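Local coordinates for protein PaaA (Enterobacter agglomerans, PDB 5FF5) that probably works as an adenylating enzyme of the ThiF/E1 family and takes part in making the bicyclic core of pantocin A, at residues Tyr126-Val135 with Val340-Asp348; Cys147-Gly155 with Ile195-His203. One frame throughout, in Å; residues are numbered along the deposited sequence.

Contact 1 (Tyr126-Val135 with Val340-Asp348)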
ATOM      1  N   TYR A 126      -3.488   2.144 -22.284  1.00 45.40           N
ATOM      2  CA  TYR A 126      -3.714   2.664 -20.939  1.00 46.79           C
ATOM      3  C   TYR A 126      -2.430   3.196 -20.311  1.00 45.29           C
ATOM      4  O   TYR A 126      -2.425   4.288 -19.740  1.00 46.40           O
ATOM      5  CB  TYR A 126      -4.332   1.597 -20.037  1.00 42.09           C
ATOM      6  CG  TYR A 126      -5.737   1.245 -20.419  1.00 42.09           C
ATOM      7  CD1 TYR A 126      -6.741   2.185 -20.355  1.00 48.28           C
ATOM      8  CD2 TYR A 126      -6.060  -0.025 -20.855  1.00 54.54           C
ATOM      9  CE1 TYR A 126      -8.034   1.874 -20.714  1.00 55.06           C
ATOM     10  CE2 TYR A 126      -7.356  -0.353 -21.218  1.00 53.18           C
ATOM     11  CZ  TYR A 126      -8.338   0.604 -21.142  1.00 55.93           C
ATOM     12  OH  TYR A 126      -9.634   0.297 -21.498  1.00 62.24           O
ATOM     13  N   GLN A 127      -1.349   2.433 -20.446  1.00 44.01           N
ATOM     14  CA  GLN A 127      -0.047   2.804 -19.905  1.00 44.13           C
ATOM     15  C   GLN A 127       0.475   4.057 -20.599  1.00 47.03           C
ATOM     16  O   GLN A 127       1.139   4.882 -19.988  1.00 48.60           O
ATOM     17  CB  GLN A 127       0.958   1.660 -20.073  1.00 42.41           C
ATOM     18  CG  GLN A 127       2.244   1.839 -19.299  1.00 42.09           C
ATOM     19  CD  GLN A 127       2.001   1.878 -17.816  1.00 42.09           C
ATOM     20  OE1 GLN A 127       1.309   1.024 -17.282  1.00 44.37           O
ATOM     21  NE2 GLN A 127       2.554   2.871 -17.138  1.00 47.11           N
ATOM     22  N   GLU A 128       0.179   4.180 -21.888  1.00 44.42           N
ATOM     23  CA  GLU A 128       0.545   5.358 -22.655  1.00 45.46           C
ATOM     24  C   GLU A 128      -0.101   6.599 -22.041  1.00 49.07           C
ATOM     25  O   GLU A 128       0.525   7.648 -21.926  1.00 49.22           O
ATOM     26  CB  GLU A 128       0.115   5.187 -24.108  1.00 42.82           C
ATOM     27  CG  GLU A 128       1.043   4.320 -24.906  1.00 45.23           C
ATOM     28  CD  GLU A 128       0.562   4.126 -26.321  1.00 55.08           C
ATOM     29  OE1 GLU A 128      -0.466   4.751 -26.680  1.00 52.65           O
ATOM     30  OE2 GLU A 128       1.220   3.362 -27.069  1.00 54.94           O
ATOM     31  N   ARG A 129      -1.354   6.446 -21.622  1.00 48.68           N
ATOM     32  CA  ARG A 129      -2.113   7.506 -21.002  1.00 42.09           C
ATOM     33  C   ARG A 129      -1.481   7.923 -19.668  1.00 45.38           C
ATOM     34  O   ARG A 129      -1.694   9.031 -19.176  1.00 46.94           O
ATOM     35  CB  ARG A 129      -3.563   7.047 -20.797  1.00 42.09           C
ATOM     36  CG  ARG A 129      -4.419   7.185 -22.040  1.00 42.09           C
ATOM     37  CD  ARG A 129      -5.799   6.549 -21.910  1.00 42.09           C
ATOM     38  NE  ARG A 129      -6.476   6.459 -23.210  1.00 43.93           N
ATOM     39  CZ  ARG A 129      -7.726   6.038 -23.374  1.00 42.09           C
ATOM     40  NH1 ARG A 129      -8.434   5.677 -22.329  1.00 42.09           N
ATOM     41  NH2 ARG A 129      -8.283   6.005 -24.571  1.00 42.09           N
ATOM     42  N   LEU A 130      -0.690   7.034 -19.088  1.00 45.85           N
ATOM     43  CA  LEU A 130       0.023   7.357 -17.870  1.00 42.09           C
ATOM     44  C   LEU A 130       1.315   8.075 -18.212  1.00 42.09           C
ATOM     45  O   LEU A 130       1.691   9.012 -17.529  1.00 48.96           O
ATOM     46  CB  LEU A 130       0.316   6.100 -17.036  1.00 42.09           C
ATOM     47  CG  LEU A 130      -0.824   5.387 -16.306  1.00 43.02           C
ATOM     48  CD1 LEU A 130      -0.298   4.172 -15.558  1.00 42.09           C
ATOM     49  CD2 LEU A 130      -1.580   6.349 -15.369  1.00 42.09           C
ATOM     50  N   LYS A 131       2.019   7.631 -19.246  1.00 42.09           N
ATOM     51  CA  LYS A 131       3.290   8.257 -19.548  1.00 42.09           C
ATOM     52  C   LYS A 131       3.066   9.680 -20.029  1.00 50.92           C
ATOM     53  O   LYS A 131       3.919  10.566 -19.867  1.00 53.83           O
ATOM     54  CB  LYS A 131       4.094   7.467 -20.583  1.00 42.09           C
ATOM     55  CG  LYS A 131       5.456   8.130 -20.821  1.00 46.91           C
ATOM     56  CD  LYS A 131       6.479   7.318 -21.581  1.00 42.09           C
ATOM     57  CE  LYS A 131       7.859   7.892 -21.275  1.00 46.78           C
ATOM     58  NZ  LYS A 131       9.019   7.067 -21.709  1.00 56.64           N
ATOM     59  N   GLN A 132       1.898   9.918 -20.596  1.00 48.24           N
ATOM     60  CA  GLN A 132       1.620  11.232 -21.118  1.00 48.47           C
ATOM     61  C   GLN A 132       1.143  12.194 -20.026  1.00 46.29           C
ATOM     62  O   GLN A 132       1.027  13.397 -20.268  1.00 51.15           O
ATOM     63  CB  GLN A 132       0.621  11.110 -22.254  1.00 42.09           C
ATOM     64  CG  GLN A 132       1.322  10.638 -23.493  1.00 42.09           C
ATOM     65  CD  GLN A 132       0.460   9.770 -24.371  1.00 52.28           C
ATOM     66  OE1 GLN A 132      -0.661   9.405 -24.010  1.00 58.79           O
ATOM     67  NE2 GLN A 132       0.981   9.426 -25.536  1.00 47.50           N
ATOM     68  N   SER A 133       0.903  11.668 -18.828  1.00 42.09           N
ATOM     69  CA  SER A 133       0.399  12.470 -17.727  1.00 42.09           C
ATOM     70  C   SER A 133       1.469  13.220 -16.970  1.00 47.05           C
ATOM     71  O   SER A 133       2.620  12.803 -16.945  1.00 46.64           O
ATOM     72  CB  SER A 133      -0.366  11.599 -16.755  1.00 42.09           C
ATOM     73  OG  SER A 133      -1.593  11.214 -17.325  1.00 53.07           O
ATOM     74  N   LYS A 134       1.057  14.327 -16.345  1.00 50.96           N
ATOM     75  CA  LYS A 134       1.912  15.143 -15.480  1.00 50.24           C
ATOM     76  C   LYS A 134       1.183  15.462 -14.194  1.00 46.87           C
ATOM     77  O   LYS A 134       0.163  16.147 -14.203  1.00 48.73           O
ATOM     78  CB  LYS A 134       2.320  16.454 -16.158  1.00 49.40           C
ATOM     79  CG  LYS A 134       3.141  16.296 -17.421  1.00 56.42           C
ATOM     80  CD  LYS A 134       3.840  17.606 -17.764  1.00 53.89           C
ATOM     81  CE  LYS A 134       4.352  18.276 -16.501  1.00 54.80           C
ATOM     82  NZ  LYS A 134       5.111  19.519 -16.798  1.00 60.43           N
ATOM     83  N   VAL A 135       1.716  14.983 -13.085  1.00 42.60           N
ATOM     84  CA  VAL A 135       1.052  15.156 -11.811  1.00 42.42           C
ATOM     85  C   VAL A 135       1.891  16.078 -10.971  1.00 42.09           C
ATOM     86  O   VAL A 135       3.108  15.930 -10.918  1.00 46.69           O
ATOM     87  CB  VAL A 135       0.800  13.781 -11.119  1.00 42.09           C
ATOM     88  CG1 VAL A 135       0.073  13.926  -9.814  1.00 42.09           C
ATOM     89  CG2 VAL A 135      -0.002  12.923 -12.036  1.00 42.09           C
ATOM     90  N   VAL A 340      -6.296   7.776  -8.837  1.00 52.37           N
ATOM     91  CA  VAL A 340      -5.707   8.646  -9.854  1.00 49.18           C
ATOM     92  C   VAL A 340      -5.412   7.867 -11.130  1.00 47.95           C
ATOM     93  O   VAL A 340      -5.655   8.369 -12.222  1.00 42.09           O
ATOM     94  CB  VAL A 340      -4.429   9.324  -9.350  1.00 45.92           C
ATOM     95  CG1 VAL A 340      -3.641   9.944 -10.500  1.00 42.09           C
ATOM     96  CG2 VAL A 340      -4.780  10.332  -8.279  1.00 42.52           C
ATOM     97  N   VAL A 341      -4.902   6.643 -10.992  1.00 43.68           N
ATOM     98  CA  VAL A 341      -4.586   5.841 -12.161  1.00 42.23           C
ATOM     99  C   VAL A 341      -5.838   5.464 -12.940  1.00 42.09           C
ATOM    100  O   VAL A 341      -5.878   5.603 -14.163  1.00 42.09           O
ATOM    101  CB  VAL A 341      -3.813   4.584 -11.789  1.00 42.09           C
ATOM    102  CG1 VAL A 341      -3.821   3.604 -12.950  1.00 42.09           C
ATOM    103  CG2 VAL A 341      -2.387   4.966 -11.438  1.00 42.09           C
ATOM    104  N   LYS A 342      -6.872   5.025 -12.232  1.00 47.74           N
ATOM    105  CA  LYS A 342      -8.164   4.742 -12.869  1.00 48.83           C
ATOM    106  C   LYS A 342      -8.758   5.951 -13.586  1.00 43.99           C
ATOM    107  O   LYS A 342      -9.342   5.800 -14.648  1.00 45.38           O
ATOM    108  CB  LYS A 342      -9.171   4.221 -11.842  1.00 45.03           C
ATOM    109  CG  LYS A 342      -8.899   2.825 -11.344  1.00 47.92           C
ATOM    110  CD  LYS A 342     -10.158   2.273 -10.713  1.00 55.67           C
ATOM    111  CE  LYS A 342      -9.884   1.313  -9.568  1.00 61.19           C
ATOM    112  NZ  LYS A 342      -9.322   0.013 -10.055  1.00 72.26           N
ATOM    113  N   THR A 343      -8.617   7.141 -13.004  1.00 46.25           N
ATOM    114  CA  THR A 343      -9.139   8.357 -13.621  1.00 44.15           C
ATOM    115  C   THR A 343      -8.359   8.736 -14.872  1.00 42.09           C
ATOM    116  O   THR A 343      -8.947   8.939 -15.914  1.00 42.09           O
ATOM    117  CB  THR A 343      -9.116   9.548 -12.661  1.00 47.92           C
ATOM    118  OG1 THR A 343      -9.815   9.211 -11.455  1.00 46.68           O
ATOM    119  CG2 THR A 343      -9.775  10.760 -13.317  1.00 42.09           C
ATOM    120  N   ILE A 344      -7.039   8.854 -14.759  1.00 44.95           N
ATOM    121  CA  ILE A 344      -6.197   9.186 -15.906  1.00 42.09           C
ATOM    122  C   ILE A 344      -6.373   8.206 -17.059  1.00 46.72           C
ATOM    123  O   ILE A 344      -6.575   8.627 -18.195  1.00 45.79           O
ATOM    124  CB  ILE A 344      -4.703   9.191 -15.550  1.00 42.09           C
ATOM    125  CG1 ILE A 344      -4.373  10.292 -14.539  1.00 47.13           C
ATOM    126  CG2 ILE A 344      -3.865   9.312 -16.808  1.00 42.09           C
ATOM    127  CD1 ILE A 344      -2.933  10.244 -13.978  1.00 42.09           C
ATOM    128  N   THR A 345      -6.312   6.903 -16.772  1.00 45.32           N
ATOM    129  CA  THR A 345      -6.264   5.907 -17.841  1.00 42.77           C
ATOM    130  C   THR A 345      -7.648   5.466 -18.259  1.00 44.24           C
ATOM    131  O   THR A 345      -7.876   5.147 -19.424  1.00 47.28           O
ATOM    132  CB  THR A 345      -5.448   4.647 -17.465  1.00 49.15           C
ATOM    133  OG1 THR A 345      -6.153   3.856 -16.499  1.00 49.90           O
ATOM    134  CG2 THR A 345      -4.062   5.021 -16.958  1.00 47.17           C
ATOM    135  N   GLY A 346      -8.547   5.344 -17.298  1.00 44.63           N
ATOM    136  CA  GLY A 346      -9.900   4.932 -17.611  1.00 51.95           C
ATOM    137  C   GLY A 346     -10.096   3.437 -17.838  1.00 53.59           C
ATOM    138  O   GLY A 346     -11.069   3.027 -18.471  1.00 54.19           O
ATOM    139  N   TYR A 347      -9.170   2.621 -17.342  1.00 57.05           N
ATOM    140  CA  TYR A 347      -9.263   1.169 -17.490  1.00 48.77           C
ATOM    141  C   TYR A 347     -10.369   0.633 -16.608  1.00 43.72           C
ATOM    142  O   TYR A 347     -10.843  -0.450 -16.828  1.00 52.92           O
ATOM    143  CB  TYR A 347      -7.936   0.495 -17.137  1.00 50.36           C
ATOM    144  CG  TYR A 347      -7.765   0.223 -15.655  1.00 46.26           C
ATOM    145  CD1 TYR A 347      -7.241   1.181 -14.801  1.00 48.16           C
ATOM    146  CD2 TYR A 347      -8.113  -0.991 -15.121  1.00 46.32           C
ATOM    147  CE1 TYR A 347      -7.096   0.930 -13.455  1.00 48.61           C
ATOM    148  CE2 TYR A 347      -7.971  -1.251 -13.782  1.00 51.95           C
ATOM    149  CZ  TYR A 347      -7.463  -0.295 -12.947  1.00 48.15           C
ATOM    150  OH  TYR A 347      -7.321  -0.587 -11.600  1.00 49.12           O
ATOM    151  N   ASP A 348     -10.783   1.418 -15.623  1.00 44.41           N
ATOM    152  CA  ASP A 348     -11.825   1.050 -14.657  1.00 50.09           C
ATOM    153  C   ASP A 348     -12.365   2.330 -14.049  1.00 46.22           C
ATOM    154  O   ASP A 348     -11.647   3.311 -13.968  1.00 56.25           O
ATOM    155  CB  ASP A 348     -11.256   0.145 -13.543  1.00 56.12           C
ATOM    156  CG  ASP A 348     -12.329  -0.362 -12.553  1.00 57.79           C
ATOM    157  OD1 ASP A 348     -13.542  -0.338 -12.856  1.00 55.60           O
ATOM    158  OD2 ASP A 348     -11.949  -0.716 -11.416  1.00 61.86           O
TER

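Contact 2 (Cys147-Gly155 with Ile195-His203)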
ATOM      1  N   CYS A 147       2.751   9.230  -2.274  1.00 42.09           N
ATOM      2  CA  CYS A 147       2.068   9.428  -3.544  1.00 45.92           C
ATOM      3  C   CYS A 147       3.053   9.554  -4.704  1.00 52.06           C
ATOM      4  O   CYS A 147       2.827   8.998  -5.778  1.00 55.41           O
ATOM      5  CB  CYS A 147       1.172  10.658  -3.510  1.00 42.09           C
ATOM      6  SG  CYS A 147      -0.347  10.483  -2.570  1.00 62.50           S
ATOM      7  N   ALA A 148       4.125  10.313  -4.505  1.00 47.25           N
ATOM      8  CA  ALA A 148       5.136  10.453  -5.542  1.00 46.52           C
ATOM      9  C   ALA A 148       5.681   9.082  -5.916  1.00 48.65           C
ATOM     10  O   ALA A 148       5.801   8.733  -7.099  1.00 42.61           O
ATOM     11  CB  ALA A 148       6.261  11.367  -5.080  1.00 44.74           C
ATOM     12  N   LEU A 149       5.998   8.309  -4.882  1.00 42.09           N
ATOM     13  CA  LEU A 149       6.618   7.022  -5.062  1.00 42.09           C
ATOM     14  C   LEU A 149       5.790   6.100  -5.928  1.00 49.30           C
ATOM     15  O   LEU A 149       6.250   5.663  -6.981  1.00 52.24           O
ATOM     16  CB  LEU A 149       6.860   6.351  -3.722  1.00 50.70           C
ATOM     17  CG  LEU A 149       7.557   5.000  -3.890  1.00 46.25           C
ATOM     18  CD1 LEU A 149       8.769   5.126  -4.815  1.00 42.09           C
ATOM     19  CD2 LEU A 149       7.933   4.424  -2.558  1.00 45.28           C
ATOM     20  N   GLN A 150       4.573   5.798  -5.477  1.00 53.57           N
ATOM     21  CA  GLN A 150       3.732   4.810  -6.155  1.00 52.74           C
ATOM     22  C   GLN A 150       3.351   5.267  -7.550  1.00 52.50           C
ATOM     23  O   GLN A 150       3.219   4.442  -8.459  1.00 49.58           O
ATOM     24  CB  GLN A 150       2.477   4.507  -5.327  1.00 48.41           C
ATOM     25  CG  GLN A 150       2.750   3.688  -4.074  1.00 42.60           C
ATOM     26  CD  GLN A 150       1.519   3.485  -3.218  1.00 45.98           C
ATOM     27  OE1 GLN A 150       0.395   3.525  -3.709  1.00 53.97           O
ATOM     28  NE2 GLN A 150       1.728   3.257  -1.928  1.00 45.26           N
ATOM     29  N   LEU A 151       3.226   6.578  -7.722  1.00 42.99           N
ATOM     30  CA  LEU A 151       3.011   7.163  -9.030  1.00 45.68           C
ATOM     31  C   LEU A 151       4.234   6.958  -9.926  1.00 47.78           C
ATOM     32  O   LEU A 151       4.108   6.613 -11.106  1.00 48.22           O
ATOM     33  CB  LEU A 151       2.705   8.649  -8.891  1.00 51.40           C
ATOM     34  CG  LEU A 151       1.294   9.023  -8.447  1.00 59.00           C
ATOM     35  CD1 LEU A 151       1.248  10.437  -7.854  1.00 42.09           C
ATOM     36  CD2 LEU A 151       0.358   8.912  -9.645  1.00 58.44           C
ATOM     37  N   ALA A 152       5.424   7.148  -9.377  1.00 42.09           N
ATOM     38  CA  ALA A 152       6.623   6.940 -10.176  1.00 45.59           C
ATOM     39  C   ALA A 152       6.726   5.465 -10.588  1.00 48.65           C
ATOM     40  O   ALA A 152       6.993   5.144 -11.756  1.00 44.33           O
ATOM     41  CB  ALA A 152       7.860   7.379  -9.413  1.00 43.04           C
HETATM   42  N   MSE A 153       6.499   4.570  -9.626  1.00 44.97           N
HETATM   43  CA  MSE A 153       6.547   3.140  -9.894  1.00 46.66           C
HETATM   44  C   MSE A 153       5.538   2.744 -10.980  1.00 49.38           C
HETATM   45  O   MSE A 153       5.802   1.865 -11.808  1.00 43.73           O
HETATM   46  CB  MSE A 153       6.290   2.340  -8.614  1.00 44.73           C
HETATM   47  CG  MSE A 153       7.328   2.553  -7.524  1.00 54.03           C
HETATM   48 SE   MSE A 153       6.926   1.627  -5.825  1.00 48.52          SE
HETATM   49  CE  MSE A 153       8.133   0.107  -6.020  1.00 57.41           C
ATOM     50  N   SER A 154       4.393   3.414 -10.981  1.00 46.71           N
ATOM     51  CA  SER A 154       3.299   3.039 -11.846  1.00 42.09           C
ATOM     52  C   SER A 154       3.508   3.552 -13.268  1.00 48.91           C
ATOM     53  O   SER A 154       2.703   3.276 -14.169  1.00 46.03           O
ATOM     54  CB  SER A 154       2.013   3.571 -11.263  1.00 42.09           C
ATOM     55  OG  SER A 154       1.808   2.961 -10.007  1.00 42.09           O
ATOM     56  N   GLY A 155       4.597   4.286 -13.473  1.00 44.49           N
ATOM     57  CA  GLY A 155       4.918   4.769 -14.795  1.00 42.09           C
ATOM     58  C   GLY A 155       4.297   6.105 -15.133  1.00 42.09           C
ATOM     59  O   GLY A 155       4.073   6.377 -16.302  1.00 49.79           O
ATOM     60  N   ILE A 195      13.444   8.938  -6.633  1.00 49.68           N
ATOM     61  CA  ILE A 195      12.482   8.574  -7.655  1.00 42.09           C
ATOM     62  C   ILE A 195      13.198   8.013  -8.852  1.00 46.14           C
ATOM     63  O   ILE A 195      12.740   7.067  -9.475  1.00 50.98           O
ATOM     64  CB  ILE A 195      11.625   9.755  -8.074  1.00 42.09           C
ATOM     65  CG1 ILE A 195      10.573  10.006  -7.001  1.00 45.29           C
ATOM     66  CG2 ILE A 195      10.950   9.469  -9.392  1.00 42.09           C
ATOM     67  CD1 ILE A 195       9.557  11.022  -7.375  1.00 46.64           C
ATOM     68  N   LEU A 196      14.340   8.592  -9.176  1.00 47.70           N
ATOM     69  CA  LEU A 196      15.042   8.179 -10.371  1.00 46.01           C
ATOM     70  C   LEU A 196      15.769   6.845 -10.168  1.00 48.24           C
ATOM     71  O   LEU A 196      16.040   6.143 -11.137  1.00 57.80           O
ATOM     72  CB  LEU A 196      15.969   9.307 -10.835  1.00 51.05           C
ATOM     73  CG  LEU A 196      15.095  10.551 -11.185  1.00 49.54           C
ATOM     74  CD1 LEU A 196      15.884  11.808 -11.516  1.00 42.09           C
ATOM     75  CD2 LEU A 196      14.070  10.277 -12.293  1.00 42.09           C
ATOM     76  N   ALA A 197      16.057   6.470  -8.923  1.00 51.56           N
ATOM     77  CA  ALA A 197      16.627   5.141  -8.648  1.00 42.09           C
ATOM     78  C   ALA A 197      15.588   4.060  -8.874  1.00 49.64           C
ATOM     79  O   ALA A 197      15.901   2.967  -9.350  1.00 60.17           O
ATOM     80  CB  ALA A 197      17.149   5.055  -7.247  1.00 42.09           C
ATOM     81  N   TYR A 198      14.346   4.384  -8.545  1.00 47.92           N
ATOM     82  CA  TYR A 198      13.231   3.471  -8.726  1.00 45.83           C
ATOM     83  C   TYR A 198      12.793   3.366 -10.185  1.00 50.35           C
ATOM     84  O   TYR A 198      12.653   2.266 -10.713  1.00 49.63           O
ATOM     85  CB  TYR A 198      12.053   3.911  -7.858  1.00 42.09           C
ATOM     86  CG  TYR A 198      12.163   3.404  -6.458  1.00 49.65           C
ATOM     87  CD1 TYR A 198      12.657   4.204  -5.442  1.00 50.51           C
ATOM     88  CD2 TYR A 198      11.810   2.100  -6.151  1.00 60.43           C
ATOM     89  CE1 TYR A 198      12.776   3.727  -4.149  1.00 49.17           C
ATOM     90  CE2 TYR A 198      11.928   1.611  -4.866  1.00 59.48           C
ATOM     91  CZ  TYR A 198      12.408   2.428  -3.866  1.00 54.79           C
ATOM     92  OH  TYR A 198      12.512   1.924  -2.591  1.00 59.53           O
ATOM     93  N   ASN A 199      12.556   4.509 -10.825  1.00 49.02           N
ATOM     94  CA  ASN A 199      12.066   4.526 -12.193  1.00 42.09           C
ATOM     95  C   ASN A 199      12.716   5.661 -12.960  1.00 44.04           C
ATOM     96  O   ASN A 199      12.366   6.815 -12.795  1.00 52.32           O
ATOM     97  CB  ASN A 199      10.547   4.662 -12.219  1.00 42.09           C
ATOM     98  CG  ASN A 199       9.960   4.423 -13.594  1.00 42.09           C
ATOM     99  OD1 ASN A 199      10.685   4.369 -14.589  1.00 42.09           O
ATOM    100  ND2 ASN A 199       8.632   4.338 -13.665  1.00 42.09           N
ATOM    101  N   GLU A 200      13.662   5.309 -13.812  1.00 50.05           N
ATOM    102  CA  GLU A 200      14.500   6.236 -14.552  1.00 42.09           C
ATOM    103  C   GLU A 200      13.726   6.867 -15.711  1.00 48.60           C
ATOM    104  O   GLU A 200      14.219   7.753 -16.386  1.00 44.93           O
ATOM    105  CB  GLU A 200      15.703   5.448 -15.060  1.00 50.67           C
ATOM    106  CG  GLU A 200      16.742   6.142 -15.898  1.00 63.95           C
ATOM    107  CD  GLU A 200      17.878   5.171 -16.288  1.00 76.26           C
ATOM    108  OE1 GLU A 200      18.146   4.204 -15.528  1.00 64.66           O
ATOM    109  OE2 GLU A 200      18.475   5.352 -17.377  1.00 73.83           O
ATOM    110  N   ASN A 201      12.507   6.395 -15.949  1.00 48.99           N
ATOM    111  CA  ASN A 201      11.703   6.902 -17.057  1.00 46.04           C
ATOM    112  C   ASN A 201      10.804   8.066 -16.685  1.00 50.45           C
ATOM    113  O   ASN A 201      10.191   8.691 -17.549  1.00 52.23           O
ATOM    114  CB  ASN A 201      10.849   5.781 -17.628  1.00 45.94           C
ATOM    115  CG  ASN A 201      11.653   4.570 -17.952  1.00 49.88           C
ATOM    116  OD1 ASN A 201      11.188   3.445 -17.813  1.00 58.77           O
ATOM    117  ND2 ASN A 201      12.894   4.783 -18.354  1.00 61.01           N
ATOM    118  N   VAL A 202      10.713   8.334 -15.390  1.00 42.09           N
ATOM    119  CA  VAL A 202       9.938   9.454 -14.892  1.00 43.24           C
ATOM    120  C   VAL A 202      10.748  10.758 -14.898  1.00 48.87           C
ATOM    121  O   VAL A 202      11.873  10.788 -14.400  1.00 51.04           O
ATOM    122  CB  VAL A 202       9.458   9.173 -13.479  1.00 48.29           C
ATOM    123  CG1 VAL A 202       8.647  10.356 -12.949  1.00 45.65           C
ATOM    124  CG2 VAL A 202       8.632   7.929 -13.482  1.00 43.75           C
ATOM    125  N   HIS A 203      10.194  11.826 -15.472  1.00 50.72           N
ATOM    126  CA  HIS A 203      10.850  13.137 -15.432  1.00 47.17           C
ATOM    127  C   HIS A 203      10.443  13.857 -14.168  1.00 42.09           C
ATOM    128  O   HIS A 203       9.260  14.001 -13.891  1.00 45.95           O
ATOM    129  CB  HIS A 203      10.471  14.005 -16.640  1.00 42.09           C
ATOM    130  CG  HIS A 203      10.693  13.337 -17.958  1.00 61.10           C
ATOM    131  ND1 HIS A 203       9.657  12.960 -18.786  1.00 73.85           N
ATOM    132  CD2 HIS A 203      11.832  12.956 -18.583  1.00 72.08           C
ATOM    133  CE1 HIS A 203      10.147  12.380 -19.868  1.00 77.48           C
ATOM    134  NE2 HIS A 203      11.465  12.363 -19.769  1.00 83.96           N
TER

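Contact 1 (Tyr126-Val135 with Val340-Asp348)
The Tyr126 ring carries Tyr347 on one face and a backbone oxygen at its edge. Tyr347 CB lies over the ring centre, 3.8 Å from the Tyr126 centroid, a CH-pi contact. Thr345 O lies at the edge, near the ring plane. The same oxygen meets the edge of the Arg129 guanidinium. Arg129 NH1 donates to Thr345 O at 3.0 Å, with an N-H...O angle of 153°. The Arg129 chain is extended from CG to NE, which carries the guanidinium out to the C-terminal end of helix 326-345. There Gly346 leaves the helix with positive phi. Arg129 NH1 also forms a salt bridge to Asp119, and Tyr126 OH is hydrogen-bonded to Asp117 and to Asp119 N.

Further along, the contact is apolar. Leu130 CD2 meets Ile344 CG2 at 4.0 Å and Val341 CG2 at 4.2 Å. Thr345 OG1 sits between the backbone N and the carbonyl carbon (chi1 72°), where it donates to Val341 O one turn back at 2.9 Å. Its methyl is left facing Leu130. Ile344 CG2 lies beside the turn where Ser133 OG hydrogen-bonds to Arg129 O at 2.9 Å, in the carbonyl plane. Ile344 CD1 reaches Val135 CG2 at 4.4 Å.

The axes of the short helical segments 126-131 and 340-345 pass 9.1 Å apart at 102°. Helix 107-116 packs against Gln127 and Leu130. Strand 134-138, which follows helix 123-131, runs into the central mixed sheet, where Phe227 of strand 227-229 touches Val135, Val340 and Ile344.

Contact 2 (Cys147-Gly155 with Ile195-His203)
Helix 142-153 and helix 187-198 come together at their C-terminal ends, where the CA atoms of Met153 and Asn199 are 6.1 Å apart. The first helix closes in a Schellman motif, with Gly155 at positive phi. The second ends at Asn199, which begins a type I beta turn to Val202. Asn199 ND2 donates to Ala152 O at 2.6 Å, with an N-H...O angle of 154°. Gly155 N reaches Ala152 O from the opposite face of the carbonyl plane, and the two donors hold this helix-end oxygen. The Asn199 CG is anti to the backbone N (chi1 -169°), which turns the amide across to the neighbouring helix. Its OD1 accepts from Asn201 N at 3.0 Å, an Asx turn. Both ends of the amide are therefore fixed, and ND2 has a second partner in Tyr106 OH.

Both helices belong to the Rossmann-like part of the ThiF fold, and each is followed by a parallel strand of the mixed sheet, 158-162 and 203-207. Leu159 of strand 158-162 touches Ala148 and Ile195 from the sheet side.

Ala152 faces the second segment. Its CB meets Ile195 CG2 at 3.7 Å and Val202 CG2 at 4.2 Å. Ile195 CD1 extends to Ala148 CB at 4.0 Å. Leu149 CD1 lies over one face of the Tyr198 ring, offset toward the rim, in a CH-pi contact 15° off the normal. The selenomethionine Met153 bends at chi3, and its CE comes obliquely to Tyr198 CD2. Tyr198 OH hydrogen-bonds to Val176 O of the second subunit.

Overall arrangement
The centres of contacts 1 and 2 lie 14 Å apart, both within the ThiF-family part of the chain. Contact 2 is nested within the loop that contact 1 closes. Strand 134-138 and helix 142-153 follow one another and connect them; the turn and the start of the helix carry Gly139, Gly141 and Gly144, a glycine pattern consistent with a Rossmann-type nucleotide site. The Ala148 side chain lies near these glycines without touching them. The contacts also meet directly. Gln127 NE2 probably hydrogen-bonds Ser154 O at 3.0 Å, and Leu130 CB packs on Gly155 O at 3.8 Å. Both contacts touch the second subunit, through Lys342 and Asp348 in contact 1 and Tyr198 among others in contact 2.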